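PDB 4WXJ: glutamate receptor IIB from Drosophila melanogaster, which probably acts as a glutamate-gated cation channel at the fly neuromuscular junction, represented by its ligand-binding domain with glutamate bound. Local coordinates for residues F109-M114 and N239-I244. Numbering follows the deposited sequence.
Sequences FTVPFM and NLSVGI
T110 holds OG1 between its backbone N and carbonyl carbon (chi1 64°), and S241 holds OG beside its backbone N (chi1 -69°). The S241 torsion presents OG to the V111 N-H; the T110 torsion turns OG1 to its own chain. The N-H of V111 points at S241 OG across 3.1 Å, and the bond is nearly straight at 162°. S241 OG is also hydrogen-bonded to R237 O, one turn earlier in the helix, so two bonds grip the hydroxyl. T110 OG1 turns back on its own chain and donates to V111 O at 2.9 Å, from above the carbonyl plane. T110 OG1 is also hydrogen-bonded to I228 N of strand 214-230. CD1 of I244 meets T110 OG1 at 3.3 Å, the two side chains crossing at about a right angle. On its other branch, T110 CG2 lies 3.8 Å from L240 CB. Both methyls of V111 rest on S241 CB, and CG2 comes within 3.5 Å of S241 O. I244 CG2 reaches F113 CB at 3.8 Å, while the F113 ring leads off toward L46 and Y226. An alanine at T110 would remove OG1 and CG2, and would probably loosen the corner at V111, its tie to strand 214-230, and the packing on I244 and L240. Helix 237-250 thus packs against the corner at V111 in strand 108-123. Beyond it, F113 comes within about 7 Å of D96, a glutamate-binding residue, side chain to side chain. The arrangement belongs to the bilobed, periplasmic-binding-protein-like ligand-binding domain of ionotropic glutamate receptors.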
loop_
_atom_site.group_PDB
_atom_site.type_symbol
_atom_site.label_atom_id
_atom_site.label_comp_id
_atom_site.label_asym_id
_atom_site.label_seq_id
_atom_site.Cartn_x
_atom_site.Cartn_y
_atom_site.Cartn_z
ATOM N N PHE A 109 13.090 0.990 -8.454
ATOM C CA PHE A 109 12.315 1.937 -7.661
ATOM C C PHE A 109 13.024 3.279 -7.584
ATOM O O PHE A 109 14.252 3.351 -7.616
ATOM C CB PHE A 109 12.077 1.405 -6.247
ATOM C CG PHE A 109 10.880 0.507 -6.126
ATOM C CD1 PHE A 109 11.005 -0.866 -6.273
ATOM C CD2 PHE A 109 9.630 1.036 -5.856
ATOM C CE1 PHE A 109 9.902 -1.692 -6.157
ATOM C CE2 PHE A 109 8.526 0.214 -5.738
ATOM C CZ PHE A 109 8.662 -1.151 -5.890
ATOM N N THR A 110 12.238 4.342 -7.485
ATOM C CA THR A 110 12.782 5.659 -7.199
ATOM C C THR A 110 13.147 5.712 -5.726
ATOM O O THR A 110 12.910 4.754 -4.986
ATOM C CB THR A 110 11.777 6.782 -7.515
ATOM O OG1 THR A 110 10.638 6.665 -6.651
ATOM C CG2 THR A 110 11.324 6.709 -8.963
ATOM N N VAL A 111 13.728 6.826 -5.298
ATOM C CA VAL A 111 13.836 7.100 -3.874
ATOM C C VAL A 111 12.421 7.107 -3.310
ATOM O O VAL A 111 11.478 7.451 -4.022
ATOM C CB VAL A 111 14.521 8.447 -3.580
ATOM C CG1 VAL A 111 15.978 8.408 -3.994
ATOM C CG2 VAL A 111 13.790 9.586 -4.283
ATOM N N PRO A 112 12.260 6.724 -2.036
ATOM C CA PRO A 112 10.889 6.708 -1.515
ATOM C C PRO A 112 10.269 8.097 -1.403
ATOM O O PRO A 112 10.996 9.069 -1.193
ATOM C CB PRO A 112 11.047 6.086 -0.124
ATOM C CG PRO A 112 12.358 5.375 -0.153
ATOM C CD PRO A 112 13.225 6.177 -1.069
ATOM N N PHE A 113 8.948 8.182 -1.545
ATOM C CA PHE A 113 8.231 9.439 -1.335
ATOM C C PHE A 113 7.442 9.417 -0.028
ATOM O O PHE A 113 6.827 10.413 0.349
ATOM C CB PHE A 113 7.296 9.739 -2.515
ATOM C CG PHE A 113 6.239 8.694 -2.752
ATOM C CD1 PHE A 113 5.042 8.722 -2.055
ATOM C CD2 PHE A 113 6.432 7.700 -3.700
ATOM C CE1 PHE A 113 4.066 7.769 -2.283
ATOM C CE2 PHE A 113 5.461 6.745 -3.932
ATOM C CZ PHE A 113 4.277 6.778 -3.224
ATOM N N MET A 114 7.471 8.283 0.666
ATOM C CA MET A 114 6.783 8.159 1.946
ATOM C C MET A 114 7.374 7.026 2.776
ATOM O O MET A 114 7.657 5.944 2.259
ATOM C CB MET A 114 5.286 7.928 1.726
ATOM C CG MET A 114 4.431 8.147 2.968
ATOM S SD MET A 114 2.655 8.014 2.652
ATOM C CE MET A 114 2.387 9.386 1.535
ATOM N N ASN A 239 15.732 11.083 -12.808
ATOM C CA ASN A 239 14.941 12.281 -13.051
ATOM C C ASN A 239 13.724 12.328 -12.129
ATOM O O ASN A 239 13.385 13.379 -11.588
ATOM C CB ASN A 239 14.514 12.339 -14.520
ATOM C CG ASN A 239 13.604 13.513 -14.821
ATOM O OD1 ASN A 239 12.629 13.377 -15.558
ATOM N ND2 ASN A 239 13.915 14.673 -14.250
ATOM N N LEU A 240 13.079 11.182 -11.938
ATOM C CA LEU A 240 11.940 11.094 -11.029
ATOM C C LEU A 240 12.377 11.248 -9.571
ATOM O O LEU A 240 11.698 11.900 -8.777
ATOM C CB LEU A 240 11.206 9.764 -11.214
ATOM C CG LEU A 240 10.296 9.638 -12.440
ATOM C CD1 LEU A 240 9.826 8.202 -12.608
ATOM C CD2 LEU A 240 9.098 10.570 -12.331
ATOM N N SER A 241 13.513 10.649 -9.226
ATOM C CA SER A 241 14.002 10.672 -7.851
ATOM C C SER A 241 14.397 12.078 -7.406
ATOM O O SER A 241 14.084 12.492 -6.288
ATOM C CB SER A 241 15.192 9.725 -7.694
ATOM O OG SER A 241 14.783 8.374 -7.804
ATOM N N VAL A 242 15.091 12.806 -8.275
ATOM C CA VAL A 242 15.502 14.172 -7.965
ATOM C C VAL A 242 14.267 15.049 -7.776
ATOM O O VAL A 242 14.250 15.942 -6.930
ATOM C CB VAL A 242 16.407 14.759 -9.071
ATOM C CG1 VAL A 242 16.657 16.246 -8.843
ATOM C CG2 VAL A 242 17.733 14.011 -9.120
ATOM N N GLY A 243 13.234 14.780 -8.568
ATOM C CA GLY A 243 11.973 15.493 -8.456
ATOM C C GLY A 243 11.279 15.255 -7.127
ATOM O O GLY A 243 10.801 16.196 -6.491
ATOM N N ILE A 244 11.219 13.994 -6.711
ATOM C CA ILE A 244 10.618 13.630 -5.430
ATOM C C ILE A 244 11.332 14.326 -4.273
ATOM O O ILE A 244 10.694 14.831 -3.350
ATOM C CB ILE A 244 10.656 12.101 -5.216
ATOM C CG1 ILE A 244 9.689 11.412 -6.182
ATOM C CG2 ILE A 244 10.287 11.738 -3.780
ATOM C CD1 ILE A 244 9.883 9.908 -6.285
#